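Local coordinates for Ras GTPase-activating-like protein rng2 (Schizosaccharomyces pombe, PDB 1P2X) that binds actin filaments through this calponin-homology domain and is needed to build the contractile F-actin ring once F-actin has assembled at the division site, at residues Arg12-Lys17 with Gly29-Phe34; Ala16-Glu21 with Pro124-Asp129; Thr33-Leu38 with Lys104-Ile109. All coordinates share one frame; numbering follows the deposited sequence.

The three contacts lie in one calponin-homology domain and differ in depth and chemistry. Interaction 3 is the most central, about 3 Å between its centre and that of the chain, and is purely apolar, with all its touching residues buried. Interaction 1, about 8 Å from the chain centre, is also buried but mixes a CH-pi contact with three hydrogen bonds. Interaction 2 is the outermost, partly buried, and has a single hydrogen bond beside sparse apolar contacts. Helix 2-23 serves interactions 1 and 2, which share Ala16 and Lys17; interactions 1 and 3 share Phe34. Between 1 and 2, Glu15 OE2 probably accepts a hydrogen bond from Ser128 N.

Interaction 1 (Arg12-Lys17 with Gly29-Phe34); sequences RVDEAK and GPTSTF
Lys17 and Asp14 join helix 2-23 to the loop that follows it in a buried, part polar and part aromatic contact of the calponin-homology fold. The polar half centres on a threonine hydroxyl. Thr31 OG1 donates to Asp14 OD2 at 2.6 Å, using the anti lone pair of the carboxylate oxygen, and accepts from Lys17 NZ at 3.1 Å. One hydroxyl is thus gripped from two residues of the helix, which would fix its rotation. Lys17 NZ has a second acceptor, the backbone Gly29 O at 3.0 Å, approached with a C=O...N angle of 154°. The lysine leaves the helix with CG anti to the backbone N (chi1 -172°), and this torsion sets CG over the centre of the Phe34 ring. The resulting CH-pi contact measures 3.6 Å from Lys17 CG to the centroid of the Phe34 ring, 13° off the normal, while NZ lies beyond the ring at the loop carbonyl. An alanine in place of Lys17 removes the chain from CG outward, would probably leave Gly29 O and Thr31 OG1 without this amine donor, and would thin the cover over the centre of the Phe34 ring, where of the side chain CB alone would remain. The positive charge of Lys17 lies close to the Asp14–Thr31 pair and probably favours the carboxylate form of Asp14. Val13 and Thr31 slide past each other in opposite directions, Val13 CG1 meeting Thr31 O and CG2; Val13 also touches Ile106 of helix 102-117. Val13 CG1 reaches the edge of the Phe34 ring, near its plane, at 4.1 Å from CD2.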
ATOM      1  N   ARG A  12      -6.834  -6.819  -2.699  1.00  4.76           N
ATOM      2  CA  ARG A  12      -6.703  -5.507  -2.098  1.00  6.02           C
ATOM      3  C   ARG A  12      -5.333  -4.923  -2.423  1.00  8.77           C
ATOM      4  O   ARG A  12      -5.220  -3.746  -2.779  1.00 12.28           O
ATOM      5  CB  ARG A  12      -6.916  -5.580  -0.583  1.00  6.72           C
ATOM      6  CG  ARG A  12      -8.234  -6.279  -0.157  1.00  5.88           C
ATOM      7  CD  ARG A  12      -9.495  -5.453  -0.465  1.00  3.06           C
ATOM      8  NE  ARG A  12      -9.992  -5.593  -1.836  1.00  5.33           N
ATOM      9  CZ  ARG A  12     -10.708  -6.620  -2.280  1.00  5.66           C
ATOM     10  NH1 ARG A  12     -11.025  -7.621  -1.468  1.00  7.55           N
ATOM     11  NH2 ARG A  12     -11.142  -6.637  -3.534  1.00  4.92           N
ATOM     12  N   VAL A  13      -4.291  -5.743  -2.302  1.00  9.81           N
ATOM     13  CA  VAL A  13      -2.929  -5.309  -2.605  1.00  8.07           C
ATOM     14  C   VAL A  13      -2.805  -4.954  -4.095  1.00  9.84           C
ATOM     15  O   VAL A  13      -2.178  -3.957  -4.459  1.00 10.56           O
ATOM     16  CB  VAL A  13      -1.885  -6.412  -2.253  1.00  9.83           C
ATOM     17  CG1 VAL A  13      -0.471  -5.921  -2.553  1.00 10.24           C
ATOM     18  CG2 VAL A  13      -1.998  -6.807  -0.798  1.00  6.70           C
ATOM     19  N   ASP A  14      -3.419  -5.769  -4.948  1.00  8.31           N
ATOM     20  CA  ASP A  14      -3.391  -5.545  -6.396  1.00  7.89           C
ATOM     21  C   ASP A  14      -4.057  -4.210  -6.764  1.00  8.82           C
ATOM     22  O   ASP A  14      -3.559  -3.464  -7.608  1.00  8.65           O
ATOM     23  CB  ASP A  14      -4.109  -6.697  -7.114  1.00  6.47           C
ATOM     24  CG  ASP A  14      -3.836  -6.718  -8.594  1.00  7.09           C
ATOM     25  OD1 ASP A  14      -4.783  -6.520  -9.397  1.00  8.97           O
ATOM     26  OD2 ASP A  14      -2.670  -6.941  -8.994  1.00  9.73           O
ATOM     27  N   GLU A  15      -5.190  -3.928  -6.130  1.00  6.28           N
ATOM     28  CA  GLU A  15      -5.935  -2.693  -6.369  1.00  9.61           C
ATOM     29  C   GLU A  15      -5.133  -1.442  -5.974  1.00  8.70           C
ATOM     30  O   GLU A  15      -5.122  -0.450  -6.698  1.00  9.25           O
ATOM     31  CB  GLU A  15      -7.274  -2.735  -5.613  1.00  7.99           C
ATOM     32  CG  GLU A  15      -8.254  -3.778  -6.147  1.00  8.96           C
ATOM     33  CD  GLU A  15      -9.329  -4.149  -5.145  1.00 13.57           C
ATOM     34  OE1 GLU A  15      -9.354  -3.550  -4.046  1.00 16.23           O
ATOM     35  OE2 GLU A  15     -10.149  -5.043  -5.447  1.00 12.16           O
ATOM     36  N   ALA A  16      -4.469  -1.503  -4.824  1.00 10.27           N
ATOM     37  CA  ALA A  16      -3.645  -0.396  -4.354  1.00  9.72           C
ATOM     38  C   ALA A  16      -2.435  -0.231  -5.284  1.00 10.95           C
ATOM     39  O   ALA A  16      -2.023   0.892  -5.574  1.00 10.11           O
ATOM     40  CB  ALA A  16      -3.174  -0.657  -2.915  1.00  9.31           C
ATOM     41  N   LYS A  17      -1.866  -1.345  -5.739  1.00  7.63           N
ATOM     42  CA  LYS A  17      -0.718  -1.289  -6.633  1.00  8.70           C
ATOM     43  C   LYS A  17      -1.141  -0.573  -7.907  1.00  9.11           C
ATOM     44  O   LYS A  17      -0.559   0.447  -8.274  1.00  8.61           O
ATOM     45  CB  LYS A  17      -0.202  -2.690  -6.987  1.00  8.53           C
ATOM     46  CG  LYS A  17       1.113  -2.685  -7.760  1.00  8.46           C
ATOM     47  CD  LYS A  17       1.514  -4.067  -8.294  1.00  8.48           C
ATOM     48  CE  LYS A  17       0.571  -4.517  -9.404  1.00 12.49           C
ATOM     49  NZ  LYS A  17       1.007  -5.763 -10.068  1.00 13.51           N
ATOM     50  N   GLY A  29       6.000  -3.880 -10.667  1.00 16.95           N
ATOM     51  CA  GLY A  29       6.300  -5.281 -10.425  1.00 13.54           C
ATOM     52  C   GLY A  29       5.152  -6.138  -9.920  1.00 13.21           C
ATOM     53  O   GLY A  29       4.020  -5.670  -9.823  1.00 12.66           O
ATOM     54  N   PRO A  30       5.433  -7.405  -9.588  1.00 10.88           N
ATOM     55  CA  PRO A  30       4.439  -8.364  -9.086  1.00 10.35           C
ATOM     56  C   PRO A  30       3.691  -7.901  -7.834  1.00 10.35           C
ATOM     57  O   PRO A  30       4.250  -7.223  -6.972  1.00  9.55           O
ATOM     58  CB  PRO A  30       5.273  -9.622  -8.802  1.00 11.93           C
ATOM     59  CG  PRO A  30       6.425  -9.525  -9.791  1.00 12.45           C
ATOM     60  CD  PRO A  30       6.759  -8.040  -9.747  1.00 11.34           C
ATOM     61  N   THR A  31       2.421  -8.281  -7.746  1.00 11.65           N
ATOM     62  CA  THR A  31       1.585  -7.952  -6.604  1.00 11.29           C
ATOM     63  C   THR A  31       2.067  -8.692  -5.354  1.00 10.81           C
ATOM     64  O   THR A  31       2.080  -8.130  -4.261  1.00 10.51           O
ATOM     65  CB  THR A  31       0.113  -8.324  -6.897  1.00 12.64           C
ATOM     66  OG1 THR A  31      -0.428  -7.402  -7.855  1.00 13.49           O
ATOM     67  CG2 THR A  31      -0.744  -8.266  -5.625  1.00 13.73           C
ATOM     68  N   SER A  32       2.488  -9.944  -5.526  1.00 11.59           N
ATOM     69  CA  SER A  32       2.932 -10.770  -4.400  1.00 13.41           C
ATOM     70  C   SER A  32       4.146 -10.215  -3.659  1.00 11.61           C
ATOM     71  O   SER A  32       4.382 -10.570  -2.513  1.00 13.79           O
ATOM     72  CB  SER A  32       3.223 -12.212  -4.863  1.00 12.19           C
ATOM     73  OG  SER A  32       4.240 -12.257  -5.854  1.00 15.52           O
ATOM     74  N   THR A  33       4.912  -9.345  -4.310  1.00 10.85           N
ATOM     75  CA  THR A  33       6.074  -8.746  -3.666  1.00 11.56           C
ATOM     76  C   THR A  33       5.940  -7.234  -3.546  1.00 10.82           C
ATOM     77  O   THR A  33       6.894  -6.553  -3.174  1.00 11.10           O
ATOM     78  CB  THR A  33       7.354  -9.078  -4.441  1.00 11.48           C
ATOM     79  OG1 THR A  33       7.181  -8.711  -5.815  1.00 18.30           O
ATOM     80  CG2 THR A  33       7.628 -10.576  -4.399  1.00 13.98           C
ATOM     81  N   PHE A  34       4.750  -6.713  -3.848  1.00 10.01           N
ATOM     82  CA  PHE A  34       4.520  -5.271  -3.812  1.00  8.78           C
ATOM     83  C   PHE A  34       4.605  -4.659  -2.413  1.00  8.27           C
ATOM     84  O   PHE A  34       5.213  -3.614  -2.246  1.00 10.63           O
ATOM     85  CB  PHE A  34       3.173  -4.910  -4.468  1.00  9.35           C
ATOM     86  CG  PHE A  34       2.910  -3.423  -4.533  1.00 11.12           C
ATOM     87  CD1 PHE A  34       3.702  -2.598  -5.325  1.00 13.02           C
ATOM     88  CD2 PHE A  34       1.880  -2.850  -3.791  1.00 10.89           C
ATOM     89  CE1 PHE A  34       3.473  -1.213  -5.378  1.00 17.24           C
ATOM     90  CE2 PHE A  34       1.640  -1.472  -3.840  1.00 13.54           C
ATOM     91  CZ  PHE A  34       2.441  -0.650  -4.634  1.00 13.61           C
TER

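Interaction 2 (Ala16-Glu21 with Pro124-Asp129)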
ATOM      1  N   ALA A  16      -4.469  -1.503  -4.824  1.00 10.27           N
ATOM      2  CA  ALA A  16      -3.645  -0.396  -4.354  1.00  9.72           C
ATOM      3  C   ALA A  16      -2.435  -0.231  -5.284  1.00 10.95           C
ATOM      4  O   ALA A  16      -2.023   0.892  -5.574  1.00 10.11           O
ATOM      5  CB  ALA A  16      -3.174  -0.657  -2.915  1.00  9.31           C
ATOM      6  N   LYS A  17      -1.866  -1.345  -5.739  1.00  7.63           N
ATOM      7  CA  LYS A  17      -0.718  -1.289  -6.633  1.00  8.70           C
ATOM      8  C   LYS A  17      -1.141  -0.573  -7.907  1.00  9.11           C
ATOM      9  O   LYS A  17      -0.559   0.447  -8.274  1.00  8.61           O
ATOM     10  CB  LYS A  17      -0.202  -2.690  -6.987  1.00  8.53           C
ATOM     11  CG  LYS A  17       1.113  -2.685  -7.760  1.00  8.46           C
ATOM     12  CD  LYS A  17       1.514  -4.067  -8.294  1.00  8.48           C
ATOM     13  CE  LYS A  17       0.571  -4.517  -9.404  1.00 12.49           C
ATOM     14  NZ  LYS A  17       1.007  -5.763 -10.068  1.00 13.51           N
ATOM     15  N   LYS A  18      -2.159  -1.105  -8.573  1.00  7.23           N
ATOM     16  CA  LYS A  18      -2.653  -0.512  -9.815  1.00 12.01           C
ATOM     17  C   LYS A  18      -2.914   0.988  -9.696  1.00 10.16           C
ATOM     18  O   LYS A  18      -2.541   1.748 -10.581  1.00 11.19           O
ATOM     19  CB  LYS A  18      -3.948  -1.197 -10.263  1.00 13.75           C
ATOM     20  CG  LYS A  18      -3.822  -2.667 -10.662  1.00 16.69           C
ATOM     21  CD  LYS A  18      -5.225  -3.216 -10.921  1.00 21.01           C
ATOM     22  CE  LYS A  18      -6.154  -2.901  -9.724  1.00 23.53           C
ATOM     23  NZ  LYS A  18      -7.628  -2.949 -10.008  1.00 17.10           N
ATOM     24  N   TRP A  19      -3.569   1.399  -8.612  1.00 10.43           N
ATOM     25  CA  TRP A  19      -3.884   2.804  -8.381  1.00 10.49           C
ATOM     26  C   TRP A  19      -2.611   3.637  -8.371  1.00  9.17           C
ATOM     27  O   TRP A  19      -2.543   4.693  -8.992  1.00 10.78           O
ATOM     28  CB  TRP A  19      -4.622   2.986  -7.048  1.00  9.38           C
ATOM     29  CG  TRP A  19      -4.969   4.412  -6.796  1.00  7.73           C
ATOM     30  CD1 TRP A  19      -5.921   5.148  -7.441  1.00  7.52           C
ATOM     31  CD2 TRP A  19      -4.303   5.313  -5.902  1.00  7.59           C
ATOM     32  NE1 TRP A  19      -5.889   6.447  -7.009  1.00  8.36           N
ATOM     33  CE2 TRP A  19      -4.908   6.580  -6.058  1.00  9.19           C
ATOM     34  CE3 TRP A  19      -3.254   5.175  -4.980  1.00  7.83           C
ATOM     35  CZ2 TRP A  19      -4.501   7.706  -5.331  1.00  6.80           C
ATOM     36  CZ3 TRP A  19      -2.851   6.296  -4.253  1.00  7.70           C
ATOM     37  CH2 TRP A  19      -3.479   7.546  -4.436  1.00  6.79           C
ATOM     38  N   ILE A  20      -1.598   3.153  -7.662  1.00 10.46           N
ATOM     39  CA  ILE A  20      -0.327   3.849  -7.598  1.00  6.83           C
ATOM     40  C   ILE A  20       0.331   3.834  -8.970  1.00  8.47           C
ATOM     41  O   ILE A  20       0.936   4.818  -9.370  1.00  9.08           O
ATOM     42  CB  ILE A  20       0.608   3.208  -6.553  1.00  8.20           C
ATOM     43  CG1 ILE A  20       0.013   3.381  -5.151  1.00  6.13           C
ATOM     44  CG2 ILE A  20       2.001   3.834  -6.628  1.00  6.78           C
ATOM     45  CD1 ILE A  20       0.845   2.769  -4.039  1.00  7.72           C
ATOM     46  N   GLU A  21       0.213   2.723  -9.691  1.00  8.28           N
ATOM     47  CA  GLU A  21       0.795   2.631 -11.030  1.00 13.52           C
ATOM     48  C   GLU A  21       0.150   3.666 -11.957  1.00 14.20           C
ATOM     49  O   GLU A  21       0.801   4.237 -12.827  1.00 16.36           O
ATOM     50  CB  GLU A  21       0.614   1.215 -11.607  1.00 12.22           C
ATOM     51  CG  GLU A  21       1.470   0.150 -10.920  1.00 14.28           C
ATOM     52  CD  GLU A  21       1.300  -1.245 -11.514  1.00 18.83           C
ATOM     53  OE1 GLU A  21       0.142  -1.687 -11.705  1.00 17.29           O
ATOM     54  OE2 GLU A  21       2.327  -1.911 -11.771  1.00 15.53           O
ATOM     55  N   PRO A 124      -9.679   7.351  -9.324  1.00 15.97           N
ATOM     56  CA  PRO A 124     -10.242   6.456  -8.309  1.00 15.36           C
ATOM     57  C   PRO A 124      -9.613   5.076  -8.374  1.00 13.38           C
ATOM     58  O   PRO A 124      -9.169   4.645  -9.432  1.00 13.95           O
ATOM     59  CB  PRO A 124     -11.720   6.410  -8.679  1.00 15.14           C
ATOM     60  CG  PRO A 124     -11.690   6.496 -10.173  1.00 15.27           C
ATOM     61  CD  PRO A 124     -10.625   7.555 -10.440  1.00 14.26           C
ATOM     62  N   LEU A 125      -9.558   4.395  -7.239  1.00 14.90           N
ATOM     63  CA  LEU A 125      -9.057   3.029  -7.213  1.00 14.37           C
ATOM     64  C   LEU A 125     -10.098   2.175  -7.957  1.00 14.62           C
ATOM     65  O   LEU A 125     -11.293   2.454  -7.886  1.00 15.96           O
ATOM     66  CB  LEU A 125      -8.876   2.575  -5.760  1.00 11.25           C
ATOM     67  CG  LEU A 125      -8.403   1.144  -5.467  1.00  9.25           C
ATOM     68  CD1 LEU A 125      -7.567   1.100  -4.188  1.00  8.84           C
ATOM     69  CD2 LEU A 125      -9.626   0.247  -5.345  1.00  6.62           C
ATOM     70  N   ILE A 126      -9.644   1.151  -8.679  1.00 16.14           N
ATOM     71  CA  ILE A 126     -10.532   0.277  -9.457  1.00 15.69           C
ATOM     72  C   ILE A 126     -10.701  -1.102  -8.808  1.00 15.83           C
ATOM     73  O   ILE A 126      -9.725  -1.823  -8.617  1.00 15.23           O
ATOM     74  CB  ILE A 126      -9.968   0.067 -10.885  1.00 16.34           C
ATOM     75  CG1 ILE A 126      -9.657   1.416 -11.549  1.00 18.82           C
ATOM     76  CG2 ILE A 126     -10.942  -0.765 -11.730  1.00 17.42           C
ATOM     77  CD1 ILE A 126     -10.870   2.299 -11.771  1.00 20.55           C
ATOM     78  N   LYS A 127     -11.937  -1.466  -8.477  1.00 18.02           N
ATOM     79  CA  LYS A 127     -12.217  -2.770  -7.864  1.00 20.39           C
ATOM     80  C   LYS A 127     -11.682  -3.903  -8.745  1.00 19.15           C
ATOM     81  O   LYS A 127     -11.864  -3.890  -9.965  1.00 16.33           O
ATOM     82  CB  LYS A 127     -13.719  -2.965  -7.670  1.00 21.32           C
ATOM     83  CG  LYS A 127     -14.397  -1.900  -6.822  1.00 30.53           C
ATOM     84  CD  LYS A 127     -15.916  -2.101  -6.811  1.00 33.76           C
ATOM     85  CE  LYS A 127     -16.504  -1.966  -8.221  1.00 38.55           C
ATOM     86  NZ  LYS A 127     -17.926  -2.420  -8.307  1.00 38.60           N
ATOM     87  N   SER A 128     -11.043  -4.892  -8.125  1.00 16.34           N
ATOM     88  CA  SER A 128     -10.454  -5.987  -8.887  1.00 20.20           C
ATOM     89  C   SER A 128     -11.478  -6.769  -9.708  1.00 19.84           C
ATOM     90  O   SER A 128     -12.588  -7.056  -9.254  1.00 18.69           O
ATOM     91  CB  SER A 128      -9.665  -6.939  -7.972  1.00 17.04           C
ATOM     92  OG  SER A 128     -10.507  -7.592  -7.043  1.00 27.71           O
ATOM     93  N   ASP A 129     -11.102  -7.094 -10.937  1.00 20.48           N
ATOM     94  CA  ASP A 129     -11.964  -7.895 -11.788  1.00 21.88           C
ATOM     95  C   ASP A 129     -12.334  -9.168 -11.022  1.00 18.99           C
ATOM     96  O   ASP A 129     -11.530  -9.696 -10.246  1.00 18.62           O
ATOM     97  CB  ASP A 129     -11.239  -8.239 -13.089  1.00 24.86           C
ATOM     98  CG  ASP A 129     -12.117  -8.985 -14.055  1.00 28.52           C
ATOM     99  OD1 ASP A 129     -12.188 -10.229 -13.971  1.00 28.00           O
ATOM    100  OD2 ASP A 129     -12.769  -8.338 -14.901  1.00 34.76           O
TER
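Trp19 and Lys18 of helix 2-23 meet the extended segment 124-129, which runs between helices 102-117 and 136-147 and lies against the N-terminal helix of the calponin-homology fold. The backbones of the two segments come nearest at Trp19 and Leu125, whose CA atoms are 5.3 Å apart. On this better packed side the indole takes part through Trp19 CD1, 3.7 Å from Leu125 N and 4.3 Å from Leu125 CB. Chi1 (-179°) sets Trp19 CG anti to the backbone N. The indole meets main-chain atoms of Pro124 and Leu125 more closely than it meets the leucine side chain. Leu125 points its CD1 at the helix backbone instead, 4.1 Å from Ala16 N. Both Trp19 and Leu125 also touch Ser113 of helix 102-117, and Leu125 further packs on His110, which places this half of the contact between two helices.

The other side is looser and more open to solvent. Ile126 is exposed, the outer part of its side chain turns from the helix, and Lys18 is partly exposed. Here one polar bond does the joining, from Lys18 NZ to the backbone Ile126 O. The lysine chain is bent at chi3 (-51°), the torsion that places CE, and Lys18 CE stays 3.9 Å from Ile126 O. The amine beyond it comes in tilted from the carbonyl plane by 32°, with Lys18 NZ and Ile126 O 2.8 Å apart.

Interaction 3 (Thr33-Leu38 with Lys104-Ile109)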
ATOM      1  N   THR A  33       4.912  -9.345  -4.310  1.00 10.85           N
ATOM      2  CA  THR A  33       6.074  -8.746  -3.666  1.00 11.56           C
ATOM      3  C   THR A  33       5.940  -7.234  -3.546  1.00 10.82           C
ATOM      4  O   THR A  33       6.894  -6.553  -3.174  1.00 11.10           O
ATOM      5  CB  THR A  33       7.354  -9.078  -4.441  1.00 11.48           C
ATOM      6  OG1 THR A  33       7.181  -8.711  -5.815  1.00 18.30           O
ATOM      7  CG2 THR A  33       7.628 -10.576  -4.399  1.00 13.98           C
ATOM      8  N   PHE A  34       4.750  -6.713  -3.848  1.00 10.01           N
ATOM      9  CA  PHE A  34       4.520  -5.271  -3.812  1.00  8.78           C
ATOM     10  C   PHE A  34       4.605  -4.659  -2.413  1.00  8.27           C
ATOM     11  O   PHE A  34       5.213  -3.614  -2.246  1.00 10.63           O
ATOM     12  CB  PHE A  34       3.173  -4.910  -4.468  1.00  9.35           C
ATOM     13  CG  PHE A  34       2.910  -3.423  -4.533  1.00 11.12           C
ATOM     14  CD1 PHE A  34       3.702  -2.598  -5.325  1.00 13.02           C
ATOM     15  CD2 PHE A  34       1.880  -2.850  -3.791  1.00 10.89           C
ATOM     16  CE1 PHE A  34       3.473  -1.213  -5.378  1.00 17.24           C
ATOM     17  CE2 PHE A  34       1.640  -1.472  -3.840  1.00 13.54           C
ATOM     18  CZ  PHE A  34       2.441  -0.650  -4.634  1.00 13.61           C
ATOM     19  N   GLU A  35       4.000  -5.285  -1.407  1.00  7.07           N
ATOM     20  CA  GLU A  35       4.080  -4.723  -0.060  1.00  8.63           C
ATOM     21  C   GLU A  35       5.516  -4.551   0.387  1.00  9.07           C
ATOM     22  O   GLU A  35       5.880  -3.516   0.943  1.00  9.39           O
ATOM     23  CB  GLU A  35       3.378  -5.603   0.961  1.00  9.68           C
ATOM     24  CG  GLU A  35       1.909  -5.758   0.719  1.00 10.54           C
ATOM     25  CD  GLU A  35       1.399  -7.023   1.347  1.00 12.64           C
ATOM     26  OE1 GLU A  35       1.046  -6.983   2.548  1.00 10.81           O
ATOM     27  OE2 GLU A  35       1.379  -8.055   0.636  1.00 13.35           O
ATOM     28  N   GLN A  36       6.329  -5.574   0.158  1.00  9.55           N
ATOM     29  CA  GLN A  36       7.725  -5.518   0.560  1.00 10.36           C
ATOM     30  C   GLN A  36       8.500  -4.429  -0.170  1.00 10.89           C
ATOM     31  O   GLN A  36       9.452  -3.884   0.382  1.00 13.18           O
ATOM     32  CB  GLN A  36       8.405  -6.881   0.349  1.00 12.00           C
ATOM     33  CG  GLN A  36       8.008  -7.969   1.359  1.00  9.64           C
ATOM     34  CD  GLN A  36       8.541  -7.718   2.764  1.00 11.43           C
ATOM     35  OE1 GLN A  36       9.697  -7.334   2.942  1.00 15.75           O
ATOM     36  NE2 GLN A  36       7.704  -7.950   3.767  1.00 11.36           N
ATOM     37  N   SER A  37       8.098  -4.103  -1.399  1.00 10.41           N
ATOM     38  CA  SER A  37       8.808  -3.075  -2.163  1.00 10.75           C
ATOM     39  C   SER A  37       8.546  -1.657  -1.658  1.00 10.01           C
ATOM     40  O   SER A  37       9.254  -0.724  -2.029  1.00 10.78           O
ATOM     41  CB  SER A  37       8.459  -3.160  -3.662  1.00 10.05           C
ATOM     42  OG  SER A  37       7.102  -2.822  -3.906  1.00  8.54           O
ATOM     43  N   LEU A  38       7.529  -1.492  -0.816  1.00 12.45           N
ATOM     44  CA  LEU A  38       7.191  -0.168  -0.304  1.00 11.56           C
ATOM     45  C   LEU A  38       7.960   0.152   0.964  1.00 10.51           C
ATOM     46  O   LEU A  38       7.960   1.289   1.421  1.00 12.55           O
ATOM     47  CB  LEU A  38       5.683  -0.050  -0.024  1.00  8.31           C
ATOM     48  CG  LEU A  38       4.666  -0.187  -1.162  1.00  7.16           C
ATOM     49  CD1 LEU A  38       3.241  -0.184  -0.575  1.00  7.08           C
ATOM     50  CD2 LEU A  38       4.827   0.931  -2.181  1.00  6.84           C
ATOM     51  N   LYS A 104      -1.743  -2.692   6.855  1.00 11.17           N
ATOM     52  CA  LYS A 104      -2.240  -1.386   7.272  1.00 14.51           C
ATOM     53  C   LYS A 104      -1.761  -0.328   6.292  1.00 14.33           C
ATOM     54  O   LYS A 104      -2.387   0.721   6.136  1.00 14.24           O
ATOM     55  CB  LYS A 104      -1.766  -1.044   8.686  1.00 18.39           C
ATOM     56  CG  LYS A 104      -2.367   0.234   9.242  1.00 23.27           C
ATOM     57  CD  LYS A 104      -2.046   0.413  10.721  1.00 27.86           C
ATOM     58  CE  LYS A 104      -2.526  -0.779  11.536  1.00 30.00           C
ATOM     59  NZ  LYS A 104      -2.242  -0.599  12.992  1.00 30.82           N
ATOM     60  N   VAL A 105      -0.641  -0.604   5.632  1.00 13.24           N
ATOM     61  CA  VAL A 105      -0.121   0.313   4.625  1.00 10.82           C
ATOM     62  C   VAL A 105      -1.056   0.261   3.422  1.00  9.00           C
ATOM     63  O   VAL A 105      -1.491   1.295   2.915  1.00  8.95           O
ATOM     64  CB  VAL A 105       1.313  -0.078   4.198  1.00 12.81           C
ATOM     65  CG1 VAL A 105       1.750   0.739   2.998  1.00 10.23           C
ATOM     66  CG2 VAL A 105       2.276   0.143   5.362  1.00 11.12           C
ATOM     67  N   ILE A 106      -1.368  -0.954   2.982  1.00  6.97           N
ATOM     68  CA  ILE A 106      -2.270  -1.164   1.859  1.00  6.74           C
ATOM     69  C   ILE A 106      -3.619  -0.515   2.167  1.00  8.86           C
ATOM     70  O   ILE A 106      -4.250   0.076   1.296  1.00 10.73           O
ATOM     71  CB  ILE A 106      -2.467  -2.677   1.595  1.00  7.28           C
ATOM     72  CG1 ILE A 106      -1.116  -3.334   1.276  1.00  9.55           C
ATOM     73  CG2 ILE A 106      -3.444  -2.899   0.461  1.00  4.94           C
ATOM     74  CD1 ILE A 106      -0.324  -2.622   0.177  1.00  6.71           C
ATOM     75  N   TYR A 107      -4.049  -0.645   3.420  1.00 10.87           N
ATOM     76  CA  TYR A 107      -5.304  -0.061   3.893  1.00  9.63           C
ATOM     77  C   TYR A 107      -5.217   1.460   3.795  1.00  8.03           C
ATOM     78  O   TYR A 107      -6.127   2.118   3.301  1.00  6.44           O
ATOM     79  CB  TYR A 107      -5.546  -0.481   5.346  1.00 11.42           C
ATOM     80  CG  TYR A 107      -6.793   0.102   5.983  1.00 11.78           C
ATOM     81  CD1 TYR A 107      -8.062  -0.161   5.466  1.00 13.42           C
ATOM     82  CD2 TYR A 107      -6.699   0.906   7.114  1.00 11.99           C
ATOM     83  CE1 TYR A 107      -9.204   0.371   6.068  1.00 14.01           C
ATOM     84  CE2 TYR A 107      -7.826   1.443   7.717  1.00 11.29           C
ATOM     85  CZ  TYR A 107      -9.070   1.175   7.192  1.00 12.20           C
ATOM     86  OH  TYR A 107     -10.176   1.733   7.780  1.00 17.48           O
ATOM     87  N   CYS A 108      -4.106   2.013   4.261  1.00  7.93           N
ATOM     88  CA  CYS A 108      -3.914   3.447   4.210  1.00  8.36           C
ATOM     89  C   CYS A 108      -3.981   3.930   2.762  1.00  9.60           C
ATOM     90  O   CYS A 108      -4.610   4.958   2.467  1.00  8.93           O
ATOM     91  CB  CYS A 108      -2.574   3.826   4.848  1.00 12.05           C
ATOM     92  SG  CYS A 108      -2.169   5.584   4.719  1.00 12.73           S
ATOM     93  N   ILE A 109      -3.364   3.180   1.851  1.00  8.69           N
ATOM     94  CA  ILE A 109      -3.363   3.558   0.438  1.00  8.20           C
ATOM     95  C   ILE A 109      -4.770   3.588  -0.173  1.00 11.02           C
ATOM     96  O   ILE A 109      -5.077   4.452  -0.997  1.00  8.38           O
ATOM     97  CB  ILE A 109      -2.466   2.612  -0.377  1.00  9.56           C
ATOM     98  CG1 ILE A 109      -0.994   2.854  -0.004  1.00  9.36           C
ATOM     99  CG2 ILE A 109      -2.706   2.809  -1.873  1.00  8.45           C
ATOM    100  CD1 ILE A 109      -0.026   1.908  -0.653  1.00  8.91           C
TER
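Leu38 and Ile109 reach toward each other tip to tip, with Leu38 CD1 3.9 Å from Ile109 CD1. The same leucine methyl serves two more neighbours on the facing helix. Against Val105 the side chains slide past one another in opposite directions, and Leu38 CD1 stands 4.0 Å from Val105 CG1; Ile106 CD1 is more distant, at 4.4 Å. One methyl therefore faces three residues of the helix, Val105, Ile106 and Ile109, all pointing toward segment 33-38. Leu38 CG is anti to the carbonyl carbon and beside the backbone N (chi1 -62°), and this same CG lies over one face of the Phe34 ring, offset toward the rim and 4.1 Å above its plane. The leucine thus bridges from an aromatic ring of its own segment to the aliphatic surface across from it.

Segment 104-109 belongs to helix 102-117 of the calponin-homology domain, and the short, weakly bonded helix 34-37 lies against it near the centre of the chain. Ile109 continues beyond this pair to Ala16 and Ile20, which brings helix 2-23 into the same apolar interior.

Glu35 approaches differently. Its side chain and that of Ile106 cross at about a right angle, and what touches is the aliphatic part: Glu35 CG lies 3.9 Å from Ile106 CD1 and 3.9 Å from Ile106 CG1. Chi2 of Ile106 (-51°) brings CD1 to the methylene that CG1 already borders. The carboxylate of Glu35 has its partners elsewhere: OE1 is hydrogen-bonded to Tyr9 OH and OE2 forms a salt bridge with Arg145 NH2. Ile106 also packs on Tyr9, so the tyrosine meets both members of the crossed pair.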